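Local coordinates for protein globin (Geobacter sulfurreducens, PDB 2W31) that binds haem b as a six-coordinate haem in the globin domain of a membrane-bound globin-coupled sensor, and probably senses oxygen or a related signal, at the protoporphyrin IX containing Fe site and the interface of chains A and B. Numbering follows the deposited sequence. Chains: chain A/B, Globin.

Contact 1: the protoporphyrin IX containing Fe site. Residues chain A 39, 43, 49, 52, 62, 65-66, 69, 88-89, 92-93, 96, 98, 102-103, 106-107, 146. With HEM (protoporphyrin IX containing Fe), chain C.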
# COMPACT_ATOMS: atom_id res chain seq x y z
N PHE A 39 12.37 9.54 -6.50
CA PHE A 39 12.39 8.99 -5.15
C PHE A 39 13.30 9.81 -4.25
O PHE A 39 12.88 10.29 -3.17
CB PHE A 39 12.82 7.50 -5.23
CG PHE A 39 12.82 6.78 -3.93
CD1 PHE A 39 11.69 6.06 -3.52
CD2 PHE A 39 13.96 6.72 -3.13
CE1 PHE A 39 11.72 5.33 -2.34
CE2 PHE A 39 13.99 5.99 -1.94
CZ PHE A 39 12.85 5.28 -1.55
N LEU A 43 12.37 12.66 -1.06
CA LEU A 43 12.91 12.55 0.30
C LEU A 43 13.65 13.81 0.74
O LEU A 43 13.57 14.22 1.93
CB LEU A 43 13.81 11.32 0.43
CG LEU A 43 13.12 9.95 0.24
CD1 LEU A 43 14.13 8.81 0.45
CD2 LEU A 43 11.92 9.79 1.15
N THR A 49 13.47 13.09 6.54
CA THR A 49 14.18 12.13 5.69
C THR A 49 15.41 12.81 5.05
O THR A 49 16.41 12.15 4.82
CB THR A 49 13.29 11.54 4.60
OG1 THR A 49 12.57 12.61 3.94
CG2 THR A 49 12.30 10.58 5.23
N PHE A 52 18.88 12.12 6.57
CA PHE A 52 19.61 10.89 6.33
C PHE A 52 20.39 10.92 5.06
O PHE A 52 21.18 10.02 4.82
CB PHE A 52 18.64 9.67 6.24
CG PHE A 52 18.01 9.32 7.55
CD1 PHE A 52 18.63 8.40 8.42
CD2 PHE A 52 16.84 9.95 7.96
CE1 PHE A 52 18.06 8.10 9.65
CE2 PHE A 52 16.25 9.65 9.21
CZ PHE A 52 16.88 8.73 10.06
N LEU A 62 23.37 6.15 -1.83
CA LEU A 62 21.99 5.77 -1.50
C LEU A 62 20.99 5.83 -2.65
O LEU A 62 20.05 5.03 -2.67
CB LEU A 62 21.46 6.54 -0.28
CG LEU A 62 22.12 6.18 1.06
CD1 LEU A 62 21.66 7.10 2.16
CD2 LEU A 62 21.87 4.69 1.47
N THR A 65 21.53 2.53 -4.28
CA THR A 65 21.02 1.45 -3.43
C THR A 65 19.49 1.26 -3.57
O THR A 65 18.99 0.13 -3.70
CB THR A 65 21.39 1.72 -1.97
OG1 THR A 65 22.80 1.60 -1.83
CG2 THR A 65 20.73 0.73 -1.04
N HIS A 66 18.77 2.37 -3.56
CA HIS A 66 17.30 2.28 -3.68
C HIS A 66 16.88 2.01 -5.14
O HIS A 66 15.88 1.28 -5.38
CB HIS A 66 16.67 3.53 -3.09
CG HIS A 66 16.87 3.62 -1.62
ND1 HIS A 66 18.00 4.15 -1.05
CD2 HIS A 66 16.11 3.18 -0.59
CE1 HIS A 66 17.92 4.04 0.27
NE2 HIS A 66 16.75 3.50 0.57
N TRP A 69 17.11 -1.79 -5.52
CA TRP A 69 15.95 -2.45 -4.90
C TRP A 69 14.71 -2.40 -5.84
O TRP A 69 13.99 -3.42 -6.01
CB TRP A 69 15.61 -1.80 -3.53
CG TRP A 69 14.20 -2.22 -3.08
CD1 TRP A 69 13.84 -3.37 -2.43
CD2 TRP A 69 12.97 -1.49 -3.33
NE1 TRP A 69 12.43 -3.41 -2.28
CE2 TRP A 69 11.90 -2.26 -2.80
CE3 TRP A 69 12.69 -0.25 -3.94
CZ2 TRP A 69 10.57 -1.81 -2.87
CZ3 TRP A 69 11.37 0.19 -4.00
CH2 TRP A 69 10.33 -0.61 -3.46
N LYS A 88 16.12 -8.13 6.22
CA LYS A 88 17.39 -7.42 6.41
C LYS A 88 17.26 -5.95 6.08
O LYS A 88 17.75 -5.07 6.82
CB LYS A 88 18.47 -8.06 5.52
CG LYS A 88 19.82 -7.36 5.49
CD LYS A 88 20.84 -8.15 4.66
CE LYS A 88 22.10 -7.32 4.47
NZ LYS A 88 22.55 -7.39 3.04
N ILE A 89 16.58 -5.66 4.97
CA ILE A 89 16.36 -4.29 4.51
C ILE A 89 15.58 -3.55 5.60
O ILE A 89 15.91 -2.44 5.97
CB ILE A 89 15.64 -4.25 3.13
CG1 ILE A 89 16.53 -4.85 2.03
CG2 ILE A 89 15.29 -2.82 2.76
CD1 ILE A 89 15.78 -5.33 0.77
N ALA A 92 17.78 -2.63 8.58
CA ALA A 92 18.75 -1.56 8.28
C ALA A 92 18.14 -0.19 8.61
O ALA A 92 18.83 0.68 9.16
CB ALA A 92 19.15 -1.63 6.82
N HIS A 93 16.85 -0.02 8.30
CA HIS A 93 16.18 1.24 8.56
C HIS A 93 15.90 1.44 10.06
O HIS A 93 16.01 2.56 10.56
CB HIS A 93 14.92 1.41 7.65
CG HIS A 93 15.24 1.44 6.17
ND1 HIS A 93 15.33 0.29 5.42
CD2 HIS A 93 15.47 2.47 5.31
CE1 HIS A 93 15.63 0.60 4.17
NE2 HIS A 93 15.70 1.92 4.06
N VAL A 96 19.30 2.58 11.69
CA VAL A 96 19.73 3.98 11.50
C VAL A 96 18.78 5.04 12.11
O VAL A 96 19.08 6.24 12.08
CB VAL A 96 20.00 4.33 10.02
CG1 VAL A 96 21.07 3.42 9.47
CG2 VAL A 96 18.70 4.29 9.17
N LEU A 98 15.41 5.52 11.33
CA LEU A 98 14.33 6.00 10.47
C LEU A 98 12.94 5.54 11.01
O LEU A 98 12.70 4.34 11.25
CB LEU A 98 14.55 5.48 9.06
CG LEU A 98 13.54 5.98 8.02
CD1 LEU A 98 13.67 7.49 7.78
CD2 LEU A 98 13.69 5.17 6.72
N TYR A 102 8.02 6.75 7.42
CA TYR A 102 8.65 7.21 6.17
C TYR A 102 8.84 6.07 5.18
O TYR A 102 8.89 6.33 3.96
CB TYR A 102 9.97 7.94 6.46
CG TYR A 102 9.69 9.20 7.26
CD1 TYR A 102 9.01 10.29 6.68
CD2 TYR A 102 10.04 9.27 8.62
CE1 TYR A 102 8.71 11.43 7.41
CE2 TYR A 102 9.73 10.43 9.38
CZ TYR A 102 9.06 11.50 8.76
OH TYR A 102 8.75 12.66 9.49
N VAL A 103 8.87 4.82 5.67
CA VAL A 103 8.86 3.65 4.78
C VAL A 103 7.50 3.59 4.06
O VAL A 103 7.43 3.40 2.82
CB VAL A 103 9.22 2.31 5.52
CG1 VAL A 103 9.07 1.09 4.59
CG2 VAL A 103 10.67 2.36 6.04
N ALA A 106 7.50 6.43 1.52
CA ALA A 106 8.35 6.15 0.36
C ALA A 106 7.67 5.15 -0.58
O ALA A 106 7.83 5.23 -1.79
CB ALA A 106 9.70 5.62 0.81
N MET A 107 6.93 4.21 -0.00
CA MET A 107 6.32 3.14 -0.77
C MET A 107 5.15 3.65 -1.60
O MET A 107 4.84 3.11 -2.67
CB MET A 107 5.85 2.01 0.15
CG MET A 107 5.45 0.74 -0.57
SD MET A 107 6.80 0.03 -1.54
CE MET A 107 7.68 -0.89 -0.27
N MET A 146 8.81 -5.44 5.54
CA MET A 146 9.59 -4.34 6.12
C MET A 146 8.94 -3.81 7.40
O MET A 146 9.65 -3.51 8.40
CB MET A 146 9.81 -3.21 5.11
CG MET A 146 10.77 -3.56 3.98
SD MET A 146 11.11 -2.18 2.89
CE MET A 146 12.11 -1.07 3.89
CHA HEM C . 19.19 1.28 3.11
CHB HEM C . 15.36 -0.01 0.49
CHC HEM C . 12.96 3.79 2.33
CHD HEM C . 17.17 5.65 3.81
C1A HEM C . 18.37 0.59 2.25
C2A HEM C . 18.69 -0.65 1.57
C3A HEM C . 17.64 -1.00 0.82
C4A HEM C . 16.61 0.01 1.04
CMA HEM C . 17.47 -2.23 -0.09
CAA HEM C . 20.04 -1.43 1.72
CBA HEM C . 19.90 -2.14 3.07
CGA HEM C . 20.88 -3.27 3.29
O1A HEM C . 20.77 -4.34 2.63
O2A HEM C . 21.78 -3.10 4.17
C1B HEM C . 14.33 0.84 0.88
C2B HEM C . 12.91 0.68 0.56
C3B HEM C . 12.25 1.73 1.07
C4B HEM C . 13.23 2.61 1.68
CMB HEM C . 12.37 -0.54 -0.21
CAB HEM C . 10.75 2.04 0.99
CBB HEM C . 10.04 1.84 -0.14
C1C HEM C . 13.90 4.67 2.82
C2C HEM C . 13.66 6.02 3.25
C3C HEM C . 14.83 6.55 3.62
C4C HEM C . 15.85 5.53 3.47
CMC HEM C . 12.31 6.74 3.25
CAC HEM C . 15.05 7.98 4.16
CBC HEM C . 15.93 8.84 3.67
C1D HEM C . 18.06 4.61 3.88
C2D HEM C . 19.36 4.66 4.56
C3D HEM C . 20.00 3.31 4.36
C4D HEM C . 19.03 2.57 3.55
CMD HEM C . 19.93 5.84 5.35
CAD HEM C . 21.39 2.81 4.84
CBD HEM C . 21.39 2.42 6.31
CGD HEM C . 22.83 2.30 6.75
O1D HEM C . 23.60 3.30 6.68
O2D HEM C . 23.21 1.19 7.19
NA HEM C . 17.09 0.99 1.91
NB HEM C . 14.47 2.01 1.56
NC HEM C . 15.26 4.38 2.95
ND HEM C . 17.92 3.37 3.32
FE HEM C . 16.18 2.70 2.42

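Contact 2: the interface of chains A and B. Residues chain A 111, 115, 132, 136-137, 140; chain B 108, 111-112, 115, 136, 140.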
# COMPACT_ATOMS: atom_id res chain seq x y z
N ARG A 111 4.78 3.37 -5.63
CA ARG A 111 3.53 2.84 -6.14
C ARG A 111 2.95 3.78 -7.23
O ARG A 111 2.54 3.34 -8.29
CB ARG A 111 2.57 2.73 -4.96
CG ARG A 111 1.36 2.01 -5.23
CD ARG A 111 0.38 2.23 -4.03
NE ARG A 111 0.89 1.89 -2.69
CZ ARG A 111 1.04 0.63 -2.25
NH1 ARG A 111 0.82 -0.39 -3.05
NH2 ARG A 111 1.47 0.36 -1.03
N LEU A 115 2.59 2.66 -11.21
CA LEU A 115 1.28 2.55 -11.83
C LEU A 115 1.15 3.52 -13.01
O LEU A 115 0.36 3.24 -13.96
CB LEU A 115 0.13 2.70 -10.82
CG LEU A 115 0.05 1.57 -9.81
CD1 LEU A 115 -1.37 1.59 -9.16
CD2 LEU A 115 0.45 0.17 -10.18
N ARG A 132 -1.14 -4.17 -13.16
CA ARG A 132 -1.35 -3.39 -11.95
C ARG A 132 -1.54 -4.32 -10.75
O ARG A 132 -0.98 -4.06 -9.66
CB ARG A 132 -2.55 -2.44 -12.10
CG ARG A 132 -2.65 -1.39 -10.99
CD ARG A 132 -3.90 -0.54 -11.10
NE ARG A 132 -5.13 -1.34 -11.09
CZ ARG A 132 -5.99 -1.43 -12.10
NH1 ARG A 132 -5.79 -0.77 -13.22
NH2 ARG A 132 -7.07 -2.19 -11.98
N GLU A 136 0.87 -4.22 -7.48
CA GLU A 136 0.34 -3.91 -6.13
C GLU A 136 0.62 -5.02 -5.13
O GLU A 136 0.93 -4.73 -3.95
CB GLU A 136 -1.15 -3.59 -6.16
CG GLU A 136 -1.52 -2.36 -6.97
CD GLU A 136 -1.36 -1.06 -6.26
OE1 GLU A 136 -0.35 -0.80 -5.57
OE2 GLU A 136 -2.27 -0.21 -6.45
N LYS A 137 0.54 -6.29 -5.54
CA LYS A 137 0.89 -7.39 -4.66
C LYS A 137 2.37 -7.35 -4.23
O LYS A 137 2.68 -7.44 -3.06
CB LYS A 137 0.57 -8.74 -5.30
CG LYS A 137 -0.90 -9.05 -5.41
CD LYS A 137 -1.08 -10.34 -6.17
CE LYS A 137 -2.42 -10.38 -6.88
NZ LYS A 137 -2.59 -11.53 -7.81
N ASP A 140 3.00 -4.37 -1.91
CA ASP A 140 2.36 -4.61 -0.58
C ASP A 140 3.09 -5.69 0.22
O ASP A 140 3.22 -5.55 1.44
CB ASP A 140 0.85 -4.89 -0.73
CG ASP A 140 0.04 -3.61 -1.00
OD1 ASP A 140 0.63 -2.50 -1.04
OD2 ASP A 140 -1.19 -3.76 -1.19
N ASN B 108 -4.54 -4.80 0.73
CA ASN B 108 -4.32 -5.13 -0.69
C ASN B 108 -5.67 -5.51 -1.35
O ASN B 108 -5.92 -5.11 -2.51
CB ASN B 108 -3.32 -6.29 -0.81
CG ASN B 108 -3.00 -6.63 -2.28
OD1 ASN B 108 -3.56 -7.59 -2.83
ND2 ASN B 108 -2.15 -5.81 -2.92
N ARG B 111 -7.54 -2.28 -1.96
CA ARG B 111 -6.84 -1.53 -2.98
C ARG B 111 -7.17 -2.05 -4.37
O ARG B 111 -7.49 -1.27 -5.29
CB ARG B 111 -5.33 -1.61 -2.72
CG ARG B 111 -4.49 -0.73 -3.59
CD ARG B 111 -2.95 -1.06 -3.42
NE ARG B 111 -2.49 -1.20 -2.01
CZ ARG B 111 -2.19 -0.16 -1.23
NH1 ARG B 111 -2.43 1.08 -1.66
NH2 ARG B 111 -1.69 -0.34 0.01
N GLN B 112 -7.08 -3.37 -4.55
CA GLN B 112 -7.35 -3.94 -5.88
C GLN B 112 -8.80 -3.67 -6.30
O GLN B 112 -9.10 -3.33 -7.45
CB GLN B 112 -7.08 -5.46 -5.89
CG GLN B 112 -5.67 -5.94 -5.45
CD GLN B 112 -4.53 -5.73 -6.44
OE1 GLN B 112 -4.62 -4.89 -7.35
NE2 GLN B 112 -3.41 -6.49 -6.25
N LEU B 115 -9.20 0.21 -7.10
CA LEU B 115 -8.58 0.61 -8.37
C LEU B 115 -9.32 0.03 -9.59
O LEU B 115 -9.30 0.63 -10.69
CB LEU B 115 -7.07 0.28 -8.38
CG LEU B 115 -6.24 1.07 -7.36
CD1 LEU B 115 -4.81 0.96 -7.82
CD2 LEU B 115 -6.58 2.50 -7.11
N GLU B 136 -4.83 5.91 -3.79
CA GLU B 136 -3.64 5.23 -3.26
C GLU B 136 -3.14 5.99 -2.00
O GLU B 136 -2.66 5.36 -1.04
CB GLU B 136 -2.53 5.19 -4.30
CG GLU B 136 -2.88 4.28 -5.49
CD GLU B 136 -2.67 2.80 -5.24
OE1 GLU B 136 -3.11 2.25 -4.23
OE2 GLU B 136 -2.04 2.17 -6.13
N ASP B 140 -2.99 4.24 1.64
CA ASP B 140 -1.65 4.16 2.27
C ASP B 140 -1.64 4.89 3.63
O ASP B 140 -0.97 4.43 4.58
CB ASP B 140 -0.56 4.62 1.33
CG ASP B 140 -0.26 3.59 0.24
OD1 ASP B 140 -0.85 2.48 0.26
OD2 ASP B 140 0.61 3.89 -0.62

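Contact 3: the interface of chains A and B. Residues chain A 125-126, 128-129, 132-133; chain B 116, 119-120, 128.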
# COMPACT_ATOMS: atom_id res chain seq x y z
N PRO A 125 -7.18 -2.81 -21.53
CA PRO A 125 -7.69 -2.82 -20.13
C PRO A 125 -7.31 -4.03 -19.27
O PRO A 125 -6.98 -3.85 -18.10
CB PRO A 125 -9.23 -2.76 -20.31
CG PRO A 125 -9.42 -2.15 -21.66
CD PRO A 125 -8.28 -2.63 -22.51
N GLU A 126 -7.34 -5.24 -19.80
CA GLU A 126 -7.12 -6.42 -19.01
C GLU A 126 -5.63 -6.63 -18.90
O GLU A 126 -5.17 -7.12 -17.87
CB GLU A 126 -7.86 -7.62 -19.61
CG GLU A 126 -9.41 -7.57 -19.47
CD GLU A 126 -9.93 -7.03 -18.11
OE1 GLU A 126 -9.44 -7.54 -17.07
OE2 GLU A 126 -10.83 -6.14 -18.08
N ARG A 128 -3.58 -4.16 -18.65
CA ARG A 128 -3.29 -3.14 -17.64
C ARG A 128 -3.72 -3.64 -16.25
O ARG A 128 -2.94 -3.53 -15.27
CB ARG A 128 -4.02 -1.84 -18.04
CG ARG A 128 -3.58 -0.64 -17.31
CD ARG A 128 -3.98 0.66 -17.99
NE ARG A 128 -5.43 0.81 -18.05
CZ ARG A 128 -6.13 0.81 -19.17
NH1 ARG A 128 -5.51 0.65 -20.33
NH2 ARG A 128 -7.44 0.96 -19.14
N ARG A 129 -4.93 -4.22 -16.16
CA ARG A 129 -5.44 -4.68 -14.87
C ARG A 129 -4.52 -5.75 -14.27
O ARG A 129 -4.12 -5.70 -13.09
CB ARG A 129 -6.86 -5.23 -14.98
CG ARG A 129 -7.51 -5.43 -13.59
CD ARG A 129 -8.85 -6.20 -13.65
NE ARG A 129 -9.71 -5.75 -14.76
CZ ARG A 129 -10.62 -4.76 -14.70
NH1 ARG A 129 -10.87 -4.08 -13.57
NH2 ARG A 129 -11.33 -4.47 -15.79
N ARG A 132 -1.14 -4.17 -13.16
CA ARG A 132 -1.35 -3.39 -11.95
C ARG A 132 -1.54 -4.32 -10.75
O ARG A 132 -0.98 -4.06 -9.66
CB ARG A 132 -2.55 -2.44 -12.10
CG ARG A 132 -2.65 -1.39 -10.99
CD ARG A 132 -3.90 -0.54 -11.10
NE ARG A 132 -5.13 -1.34 -11.09
CZ ARG A 132 -5.99 -1.43 -12.10
NH1 ARG A 132 -5.79 -0.77 -13.22
NH2 ARG A 132 -7.07 -2.19 -11.98
N GLU A 133 -2.36 -5.38 -10.92
CA GLU A 133 -2.59 -6.27 -9.78
C GLU A 133 -1.28 -6.94 -9.29
O GLU A 133 -1.05 -7.05 -8.09
CB GLU A 133 -3.65 -7.34 -10.09
CG GLU A 133 -5.11 -6.76 -10.16
CD GLU A 133 -6.14 -7.74 -10.72
OE1 GLU A 133 -5.75 -8.70 -11.42
OE2 GLU A 133 -7.35 -7.49 -10.54
N SER B 116 -9.97 -1.13 -9.41
CA SER B 116 -10.84 -1.65 -10.51
C SER B 116 -12.08 -0.79 -10.71
O SER B 116 -12.51 -0.60 -11.85
CB SER B 116 -11.19 -3.12 -10.28
OG SER B 116 -10.07 -3.92 -10.68
N GLN B 119 -10.67 2.06 -12.83
CA GLN B 119 -10.44 1.68 -14.23
C GLN B 119 -11.75 1.47 -14.99
O GLN B 119 -11.85 1.83 -16.18
CB GLN B 119 -9.59 0.39 -14.29
CG GLN B 119 -9.52 -0.28 -15.66
CD GLN B 119 -8.62 -1.52 -15.67
OE1 GLN B 119 -7.95 -1.84 -14.66
NE2 GLN B 119 -8.59 -2.21 -16.79
N ASP B 120 -12.72 0.87 -14.31
CA ASP B 120 -13.99 0.43 -14.92
C ASP B 120 -14.98 1.57 -15.17
O ASP B 120 -15.92 1.42 -15.98
CB ASP B 120 -14.64 -0.71 -14.12
CG ASP B 120 -13.84 -2.01 -14.18
OD1 ASP B 120 -12.96 -2.13 -15.07
OD2 ASP B 120 -14.10 -2.91 -13.35
N ARG B 128 -8.72 9.29 -14.64
CA ARG B 128 -8.28 8.05 -14.00
C ARG B 128 -7.02 8.25 -13.14
O ARG B 128 -6.97 7.83 -11.97
CB ARG B 128 -7.99 7.04 -15.09
CG ARG B 128 -8.07 5.64 -14.64
CD ARG B 128 -7.74 4.60 -15.73
NE ARG B 128 -8.12 4.98 -17.09
CZ ARG B 128 -7.34 4.87 -18.15
NH1 ARG B 128 -6.12 4.36 -18.05
NH2 ARG B 128 -7.78 5.26 -19.34
O HOH W 1 -8.76 -5.73 -9.28

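Contact 1: the protoporphyrin IX containing Fe site
This is the haem pocket of the globin domain, with the iron six-coordinate and near octahedral. The haem is partly occupied, and one of its two conformers is described. Metal bonds come first. A:His93 NE2, from helix 80-96, is the proximal ligand and binds HEM FE at 1.9 Å. A:His66 NE2, from helix 62-72 on the distal side, binds HEM FE at 2.1 Å. The two nitrogens make an angle of 178° at the iron.

Hydrogen bonds fix both rings. A:His66 ND1 gives its N-H to A:Leu62 O one turn back, at 2.8 Å, nearly straight and in the ring plane. A:His93 ND1 does the same with A:Ile89 O, but the bond is more bent. Each carbonyl is met from above its plane. These bonds probably make the imidazoles more electron-rich.

One charged contact is looser: A:Lys88 NZ lies 3.6 Å from O1A of a HEM propionate, a salt bridge.

Apolar groups hold the porphyrin. The indole face of A:Trp69 lies over the methyl HEM CMB. A:Leu98 CD2 sits over a pyrrole ring, 3.6 Å from HEM C2C. A:Val96 CG1 packs on the other propionate, 3.3 Å from HEM CBD. The bis-histidyl site fills both axial positions, so oxygen would have to displace a histidine.

Contact 2: the interface of chains A and B
This is a two-fold helix-helix interface of the deposited assembly, formed by the last two long helices of each chain. It may be the dimer contact of the full sensor. The tight part is a stack of two arginines. A:Arg111 and B:Arg111 reach tip to tip, their guanidinium planes 4° apart, with A:Arg111 CZ 3.5 Å from B:Arg111 CZ. In each, CG is anti to the backbone N and the chain bends at chi3 (-55° in A:Arg111).

Carboxylates around the rim probably offset the like charges. A:Arg111 NE donates a hydrogen bond, within a salt bridge, to B:Asp140 OD2 at 2.9 Å, on its syn lone pair. B:Arg111 NE returns the bond to A:Asp140 OD2. Within chain A, A:Arg111 NH1 and NH2 both hold A:Asp140 OD1, end-on. A:Arg111 NH1 also donates to A:Glu136 OE1 at 2.8 Å, so one guanidinium ties both chains together.

A:Glu136 OE2 lies 2.4 Å from B:Glu136 OE2. Two charged carboxylates would repel here, so a shared proton is likely, though none is seen.

Packing is looser toward A:Arg132 and A:Lys137. A:Arg132 CD touches B:Leu115 CD1 at 3.7 Å, crossing obliquely. A:Lys137 brushes B:Gln112 NE2 with its CG, at 3.7 Å. Between this margin and the stack, B:Asn108 ND2 donates to A:Asp140 OD2 at 2.8 Å, in its own amide plane but above that of the carboxylate.

Contact 3: the interface of chains A and B
The first turns of helix 125-151 in chain A pack against the C-terminal end of helix 101-121 in chain B. This is a polar outer patch of the two-fold helix-helix interface.

A:Arg129 is its centre. Its CG is anti to the backbone N, and the chain bends at chi3 (-43°). A:Glu126 fixes the rotation of the guanidinium from within chain A, side-on: A:Arg129 NE donates to A:Glu126 OE1, and A:Arg129 NH2 to A:Glu126 OE2 at 2.9 Å, both on syn lone pairs. The far edge faces chain B. A:Arg129 NH2 donates a hydrogen bond, within a salt bridge, to B:Asp120 OD1 at 2.9 Å on its syn lone pair, and NH1 meets the same oxygen from above the carboxylate plane. A:Arg129 NH1 also donates to B:Ser116 OG at 3.0 Å. An alanine here would probably weaken the patch by losing the salt bridge to B:Asp120 and the bond to B:Ser116.

B:Gln119 reaches across, extended, its amide stacked on one face of A:Arg129 with planes 9° apart. B:Gln119 NE2 donates to A:Pro125 O at 2.7 Å. The tips of A:Arg128 and B:Arg128 meet, B:Arg128 NH1 over the rim of one A:Arg128 face and A:Pro125 CA on the opposite face.

Water 1 bridges B:Ser116 OG and A:Glu133 OE2. A:Arg132 NH1 and NH2 each donate a hydrogen bond to B:Gln119 OE1 at 2.8 Å, NH2 nearly along the C=O axis and NH1 from above the carbonyl plane.

Contacts 2 and 3 belong to one A-B interface; their C-alpha centres are about 11 Å apart. They share A:Arg132, which packs its CD and NE on B:Leu115 in contact 2 and uses NH1 and NH2 in contact 3. Contact 2 uses both helices of each chain; contact 3 sets chain A helix 125-151 against chain B helix 101-121, with B:Arg128 from the following helix. The C-alpha centre of contact 1 lies about 19 Å from that of contact 2 and 29 Å from that of contact 3. A:Ala106, A:Met107 and A:Met146 join it to the interface helices, a plausible signalling route that the structure alone does not show.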